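Long-range contacts in terminal oxygenase component of carbazole 1,9a-dioxygenase (Sphingomonas, PDB 3GKQ), which probably inserts both atoms of dioxygen into carbazole at the angular carbon 9a and the adjacent carbon 1, using electrons passed on by a ferredoxin: residues A[54-58]-A[67-71]; A[166-172]-A[293-299]. One frame throughout, in Å; residues are numbered along the deposited sequence.

Contact 1 (A[54-58]-A[67-71]); sequences EKVLL and AIADR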
loop_
_atom_site.group_PDB
_atom_site.type_symbol
_atom_site.label_atom_id
_atom_site.label_comp_id
_atom_site.label_asym_id
_atom_site.label_seq_id
_atom_site.Cartn_x
_atom_site.Cartn_y
_atom_site.Cartn_z
ATOM N N GLU A 54 -10.197 -0.727 -18.177
ATOM C CA GLU A 54 -9.701 -1.509 -19.304
ATOM C C GLU A 54 -8.441 -0.899 -19.922
ATOM O O GLU A 54 -8.379 0.304 -20.171
ATOM C CB GLU A 54 -10.810 -1.642 -20.359
ATOM C CG GLU A 54 -11.993 -2.498 -19.877
ATOM C CD GLU A 54 -13.150 -2.562 -20.875
ATOM O OE1 GLU A 54 -12.913 -2.452 -22.094
ATOM O OE2 GLU A 54 -14.304 -2.747 -20.434
ATOM N N LYS A 55 -7.434 -1.735 -20.154
ATOM C CA LYS A 55 -6.180 -1.274 -20.742
ATOM C C LYS A 55 -6.243 -1.372 -22.262
ATOM O O LYS A 55 -6.448 -2.448 -22.825
ATOM C CB LYS A 55 -5.013 -2.091 -20.188
ATOM C CG LYS A 55 -4.795 -1.870 -18.691
ATOM C CD LYS A 55 -3.747 -2.810 -18.110
ATOM C CE LYS A 55 -2.355 -2.503 -18.637
ATOM N NZ LYS A 55 -1.335 -3.440 -18.075
ATOM N N VAL A 56 -6.064 -0.233 -22.919
ATOM C CA VAL A 56 -6.142 -0.153 -24.372
ATOM C C VAL A 56 -4.862 0.406 -24.992
ATOM O O VAL A 56 -4.161 1.202 -24.371
ATOM C CB VAL A 56 -7.341 0.744 -24.779
ATOM C CG1 VAL A 56 -7.500 0.775 -26.291
ATOM C CG2 VAL A 56 -8.620 0.228 -24.107
ATOM N N LEU A 57 -4.554 -0.029 -26.211
ATOM C CA LEU A 57 -3.366 0.451 -26.912
ATOM C C LEU A 57 -3.821 1.167 -28.180
ATOM O O LEU A 57 -4.531 0.593 -29.010
ATOM C CB LEU A 57 -2.442 -0.710 -27.294
ATOM C CG LEU A 57 -0.931 -0.532 -27.073
ATOM C CD1 LEU A 57 -0.193 -1.478 -28.011
ATOM C CD2 LEU A 57 -0.485 0.906 -27.315
ATOM N N LEU A 58 -3.410 2.420 -28.325
ATOM C CA LEU A 58 -3.785 3.216 -29.488
ATOM C C LEU A 58 -2.621 3.381 -30.463
ATOM O O LEU A 58 -1.458 3.327 -30.076
ATOM C CB LEU A 58 -4.235 4.611 -29.046
ATOM C CG LEU A 58 -5.274 4.754 -27.932
ATOM C CD1 LEU A 58 -5.423 6.231 -27.583
ATOM C CD2 LEU A 58 -6.597 4.162 -28.374
ATOM N N ALA A 67 -7.633 1.197 -32.050
ATOM C CA ALA A 67 -7.546 0.871 -30.632
ATOM C C ALA A 67 -7.792 -0.619 -30.399
ATOM O O ALA A 67 -8.796 -1.167 -30.848
ATOM C CB ALA A 67 -8.563 1.699 -29.854
ATOM N N ILE A 68 -6.867 -1.262 -29.694
ATOM C CA ILE A 68 -6.962 -2.683 -29.392
ATOM C C ILE A 68 -6.693 -2.920 -27.906
ATOM O O ILE A 68 -6.084 -2.084 -27.233
ATOM C CB ILE A 68 -5.909 -3.502 -30.187
ATOM C CG1 ILE A 68 -4.503 -2.997 -29.840
ATOM C CG2 ILE A 68 -6.175 -3.395 -31.695
ATOM C CD1 ILE A 68 -3.361 -3.787 -30.476
ATOM N N ALA A 69 -7.149 -4.063 -27.401
ATOM C CA ALA A 69 -6.914 -4.423 -26.009
ATOM C C ALA A 69 -5.400 -4.518 -25.829
ATOM O O ALA A 69 -4.712 -5.142 -26.643
ATOM C CB ALA A 69 -7.570 -5.768 -25.697
ATOM N N ASP A 70 -4.885 -3.911 -24.763
ATOM C CA ASP A 70 -3.448 -3.905 -24.499
ATOM C C ASP A 70 -2.995 -5.130 -23.701
ATOM O O ASP A 70 -2.402 -5.011 -22.629
ATOM C CB ASP A 70 -3.079 -2.611 -23.760
ATOM C CG ASP A 70 -1.583 -2.344 -23.731
ATOM O OD1 ASP A 70 -0.821 -3.069 -24.404
ATOM O OD2 ASP A 70 -1.167 -1.385 -23.041
ATOM N N ARG A 71 -3.274 -6.314 -24.239
ATOM C CA ARG A 71 -2.892 -7.561 -23.588
ATOM C C ARG A 71 -2.833 -8.699 -24.596
ATOM O O ARG A 71 -3.789 -8.931 -25.338
ATOM C CB ARG A 71 -3.889 -7.926 -22.486
ATOM C CG ARG A 71 -3.497 -9.178 -21.719
ATOM C CD ARG A 71 -4.334 -9.358 -20.457
ATOM N NE ARG A 71 -5.703 -9.758 -20.754
ATOM C CZ ARG A 71 -6.666 -9.852 -19.839
ATOM N NH1 ARG A 71 -6.405 -9.567 -18.565
ATOM N NH2 ARG A 71 -7.885 -10.240 -20.193
HETATM O O HOH W 1 -2.535 -5.659 -19.977
#
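A67 CB meets two side chains of the facing strand. L58 CD2 comes as close as 3.5 Å to A67 CB, a tight contact. V56 CG1 lies 3.8 Å from A67 CB. This methyl gets there because it stands anti to the backbone N of V56 (chi1 -176°). On the other face of the hairpin, L57 CB meets I68 CG1 at 4.0 Å. L57 and I68 also form a hydrogen-bonded antiparallel pair, with L57 N to I68 O at 2.8 Å.

D70 ends the apolar part. Its backbone N donates to K55 O, and its carboxylate reaches back over L57, with D70 OD1 3.7 Å from L57 CG. OD2 of D70 is bonded to the hydroxyl of S80. Cutting D70 back to an alanine would probably leave that hydroxyl without this partner and open a gap beside L57. At the polar edge, K55 NZ donates to a water that in turn donates to D70 O; the water lies 2.7 Å from D70 O. K55 NZ also bonds T78.

The contact is a beta hairpin of the Rieske domain, just ahead of the cluster ligand C72. Strand 54-61 is the middle of a three-strand antiparallel sheet, with 47-51 on its other side. L138 of strand 135-140 packs on V56, L58 and A67. I91 of strand 90-92 packs on L57 and I68.

Contact 2 (A[166-172]-A[293-299]); sequences QHRVVDA and GHHLYLQ. With FE2 (Fe (II) ion), chain I.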
loop_
_atom_site.group_PDB
_atom_site.type_symbol
_atom_site.label_atom_id
_atom_site.label_comp_id
_atom_site.label_asym_id
_atom_site.label_seq_id
_atom_site.Cartn_x
_atom_site.Cartn_y
_atom_site.Cartn_z
ATOM N N GLN A 166 -6.945 20.398 -22.327
ATOM C CA GLN A 166 -5.873 19.709 -21.622
ATOM C C GLN A 166 -6.502 18.704 -20.662
ATOM O O GLN A 166 -7.689 18.799 -20.339
ATOM C CB GLN A 166 -5.020 20.703 -20.822
ATOM C CG GLN A 166 -5.804 21.508 -19.782
ATOM C CD GLN A 166 -4.903 22.309 -18.845
ATOM O OE1 GLN A 166 -3.802 22.712 -19.216
ATOM N NE2 GLN A 166 -5.381 22.558 -17.629
ATOM N N HIS A 167 -5.712 17.740 -20.209
ATOM C CA HIS A 167 -6.214 16.752 -19.265
ATOM C C HIS A 167 -5.178 16.439 -18.196
ATOM O O HIS A 167 -3.986 16.689 -18.377
ATOM C CB HIS A 167 -6.654 15.472 -19.995
ATOM C CG HIS A 167 -5.596 14.858 -20.859
ATOM N ND1 HIS A 167 -4.482 14.225 -20.346
ATOM C CD2 HIS A 167 -5.499 14.755 -22.207
ATOM C CE1 HIS A 167 -3.747 13.759 -21.341
ATOM N NE2 HIS A 167 -4.342 14.067 -22.479
ATOM N N ARG A 168 -5.652 15.916 -17.069
ATOM C CA ARG A 168 -4.786 15.557 -15.953
ATOM C C ARG A 168 -5.464 14.418 -15.207
ATOM O O ARG A 168 -6.690 14.292 -15.240
ATOM C CB ARG A 168 -4.610 16.746 -14.998
ATOM C CG ARG A 168 -5.813 16.990 -14.086
ATOM C CD ARG A 168 -5.660 18.252 -13.228
ATOM N NE ARG A 168 -6.051 19.464 -13.949
ATOM C CZ ARG A 168 -6.054 20.688 -13.423
ATOM N NH1 ARG A 168 -5.681 20.879 -12.160
ATOM N NH2 ARG A 168 -6.442 21.724 -14.158
ATOM N N VAL A 169 -4.677 13.585 -14.541
ATOM C CA VAL A 169 -5.256 12.492 -13.785
ATOM C C VAL A 169 -5.545 13.030 -12.392
ATOM O O VAL A 169 -4.711 13.707 -11.796
ATOM C CB VAL A 169 -4.292 11.293 -13.701
ATOM C CG1 VAL A 169 -3.978 10.782 -15.103
ATOM C CG2 VAL A 169 -3.018 11.707 -13.008
ATOM N N VAL A 170 -6.742 12.757 -11.888
ATOM C CA VAL A 170 -7.130 13.217 -10.561
ATOM C C VAL A 170 -7.280 12.014 -9.628
ATOM O O VAL A 170 -7.857 10.992 -10.014
ATOM C CB VAL A 170 -8.459 13.998 -10.623
ATOM C CG1 VAL A 170 -8.908 14.394 -9.218
ATOM C CG2 VAL A 170 -8.283 15.235 -11.495
ATOM N N ASP A 171 -6.761 12.141 -8.408
ATOM C CA ASP A 171 -6.828 11.059 -7.431
ATOM C C ASP A 171 -8.182 10.943 -6.745
ATOM O O ASP A 171 -8.287 11.074 -5.527
ATOM C CB ASP A 171 -5.743 11.224 -6.364
ATOM C CG ASP A 171 -4.346 11.184 -6.943
ATOM O OD1 ASP A 171 -4.063 10.291 -7.772
ATOM O OD2 ASP A 171 -3.524 12.042 -6.561
ATOM N N ALA A 172 -9.221 10.701 -7.529
ATOM C CA ALA A 172 -10.553 10.541 -6.974
ATOM C C ALA A 172 -11.418 9.814 -7.984
ATOM O O ALA A 172 -11.111 9.789 -9.180
ATOM C CB ALA A 172 -11.167 11.906 -6.648
ATOM N N GLY A 293 -10.256 4.554 -8.236
ATOM C CA GLY A 293 -9.783 5.706 -7.487
ATOM C C GLY A 293 -9.235 6.879 -8.277
ATOM O O GLY A 293 -8.746 7.839 -7.681
ATOM N N HIS A 294 -9.308 6.816 -9.604
ATOM C CA HIS A 294 -8.785 7.903 -10.429
ATOM C C HIS A 294 -9.645 8.190 -11.646
ATOM O O HIS A 294 -10.352 7.309 -12.153
ATOM C CB HIS A 294 -7.375 7.574 -10.942
ATOM C CG HIS A 294 -6.448 7.051 -9.892
ATOM N ND1 HIS A 294 -6.566 5.788 -9.356
ATOM C CD2 HIS A 294 -5.380 7.623 -9.281
ATOM C CE1 HIS A 294 -5.612 5.601 -8.460
ATOM N NE2 HIS A 294 -4.880 6.699 -8.398
ATOM N N HIS A 295 -9.586 9.430 -12.113
ATOM C CA HIS A 295 -10.293 9.796 -13.325
ATOM C C HIS A 295 -9.457 10.777 -14.121
ATOM O O HIS A 295 -8.572 11.453 -13.581
ATOM C CB HIS A 295 -11.699 10.371 -13.049
ATOM C CG HIS A 295 -11.715 11.701 -12.358
ATOM N ND1 HIS A 295 -11.637 11.831 -10.987
ATOM C CD2 HIS A 295 -11.885 12.955 -12.845
ATOM C CE1 HIS A 295 -11.768 13.105 -10.657
ATOM N NE2 HIS A 295 -11.920 13.808 -11.767
ATOM N N LEU A 296 -9.715 10.817 -15.419
ATOM C CA LEU A 296 -9.013 11.719 -16.313
ATOM C C LEU A 296 -9.889 12.968 -16.406
ATOM O O LEU A 296 -11.006 12.915 -16.913
ATOM C CB LEU A 296 -8.857 11.060 -17.687
ATOM C CG LEU A 296 -7.997 11.693 -18.786
ATOM C CD1 LEU A 296 -8.673 12.939 -19.308
ATOM C CD2 LEU A 296 -6.603 11.999 -18.242
ATOM N N TYR A 297 -9.385 14.077 -15.881
ATOM C CA TYR A 297 -10.113 15.340 -15.913
ATOM C C TYR A 297 -9.718 16.060 -17.202
ATOM O O TYR A 297 -8.602 16.559 -17.330
ATOM C CB TYR A 297 -9.753 16.166 -14.673
ATOM C CG TYR A 297 -10.315 17.572 -14.638
ATOM C CD1 TYR A 297 -11.616 17.838 -15.066
ATOM C CD2 TYR A 297 -9.555 18.631 -14.136
ATOM C CE1 TYR A 297 -12.153 19.122 -14.994
ATOM C CE2 TYR A 297 -10.081 19.926 -14.056
ATOM C CZ TYR A 297 -11.381 20.161 -14.486
ATOM O OH TYR A 297 -11.919 21.425 -14.390
ATOM N N LEU A 298 -10.642 16.078 -18.158
ATOM C CA LEU A 298 -10.431 16.692 -19.469
ATOM C C LEU A 298 -11.143 18.045 -19.515
ATOM O O LEU A 298 -12.358 18.114 -19.334
ATOM C CB LEU A 298 -11.012 15.783 -20.553
ATOM C CG LEU A 298 -10.329 15.570 -21.910
ATOM C CD1 LEU A 298 -11.419 15.448 -22.967
ATOM C CD2 LEU A 298 -9.389 16.708 -22.259
ATOM N N GLN A 299 -10.387 19.109 -19.766
ATOM C CA GLN A 299 -10.944 20.461 -19.829
ATOM C C GLN A 299 -10.856 21.008 -21.246
ATOM O O GLN A 299 -9.758 21.224 -21.750
ATOM C CB GLN A 299 -10.162 21.396 -18.912
ATOM C CG GLN A 299 -10.207 21.046 -17.449
ATOM C CD GLN A 299 -9.164 21.802 -16.657
ATOM O OE1 GLN A 299 -7.969 21.511 -16.746
ATOM N NE2 GLN A 299 -9.609 22.790 -15.886
HETATM FE FE FE2 I . -3.131 7.417 -7.090
HETATM O O HOH W 2 -7.060 18.975 -16.627
#
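Q299 OE1 is gripped by two side chains of the facing strand. Q166 NE2 donates to Q299 OE1 at 2.9 Å in an almost straight bond, and R168 NH2 donates to Q299 OE1 at 3.0 Å. The two donors come from opposite faces of the Q299 amide. The amides of Q166 and Q299 run side by side, their planes 41° apart. A water donates to the same oxygen and accepts from R168 NE, which helps to fix the turn of the guanidinium group.

R168 also lies alongside Y297. Its NE meets the ring edge, 3.6 Å from Y297 CD2, with guanidinium and ring planes 51° apart. NH1 of R168 forms a salt bridge with D332, and the Y297 hydroxyl bonds E285.

V170 CB sits over one face of the H295 ring, 3.7 Å from its centroid, in a CH-pi contact. The imidazole is held in turn by ND1, which donates to A172 O at 2.8 Å. This bond lies in the ring plane but meets the carbonyl from above its own plane. On the opposite sheet face, L296 CD1 packs against H167 CB.

At the far end D171 and H294 point the same way. The carboxylate stands nearly upright to the imidazole, at 82°, with D171 OD1 at the ring edge, 3.3 Å from H294 CD2. H294 NE2 binds an iron(II) ion at 2.3 Å, while its ND1 bonds D291. D171 OD1 is 3.1 Å from this iron, long for a metal bond.

The paired strands form one edge of the antiparallel sheet of the Bet v 1-like catalytic domain. The iron here is separate from the one held by H186, H190 and D334.

Both contacts are antiparallel strand pairs, but they lie in different domains and share no element. Contact 1 is local, a hairpin whose strands follow each other in sequence. Contact 2 joins strands more than a hundred residues apart, linking the edge strand of the larger sheet of the catalytic domain to its neighbour. Contact 1 is mostly buried and apolar, with its polar groups at one end. Contact 2 is partly buried, and polar and aromatic side chains carry much of it. Each has metal nearby: contact 1 lies about 10 Å from the [2Fe-2S] cluster, measured from the D70 side chain, whereas contact 2 itself supplies an iron ligand. Their nearest atoms are about 9 Å apart.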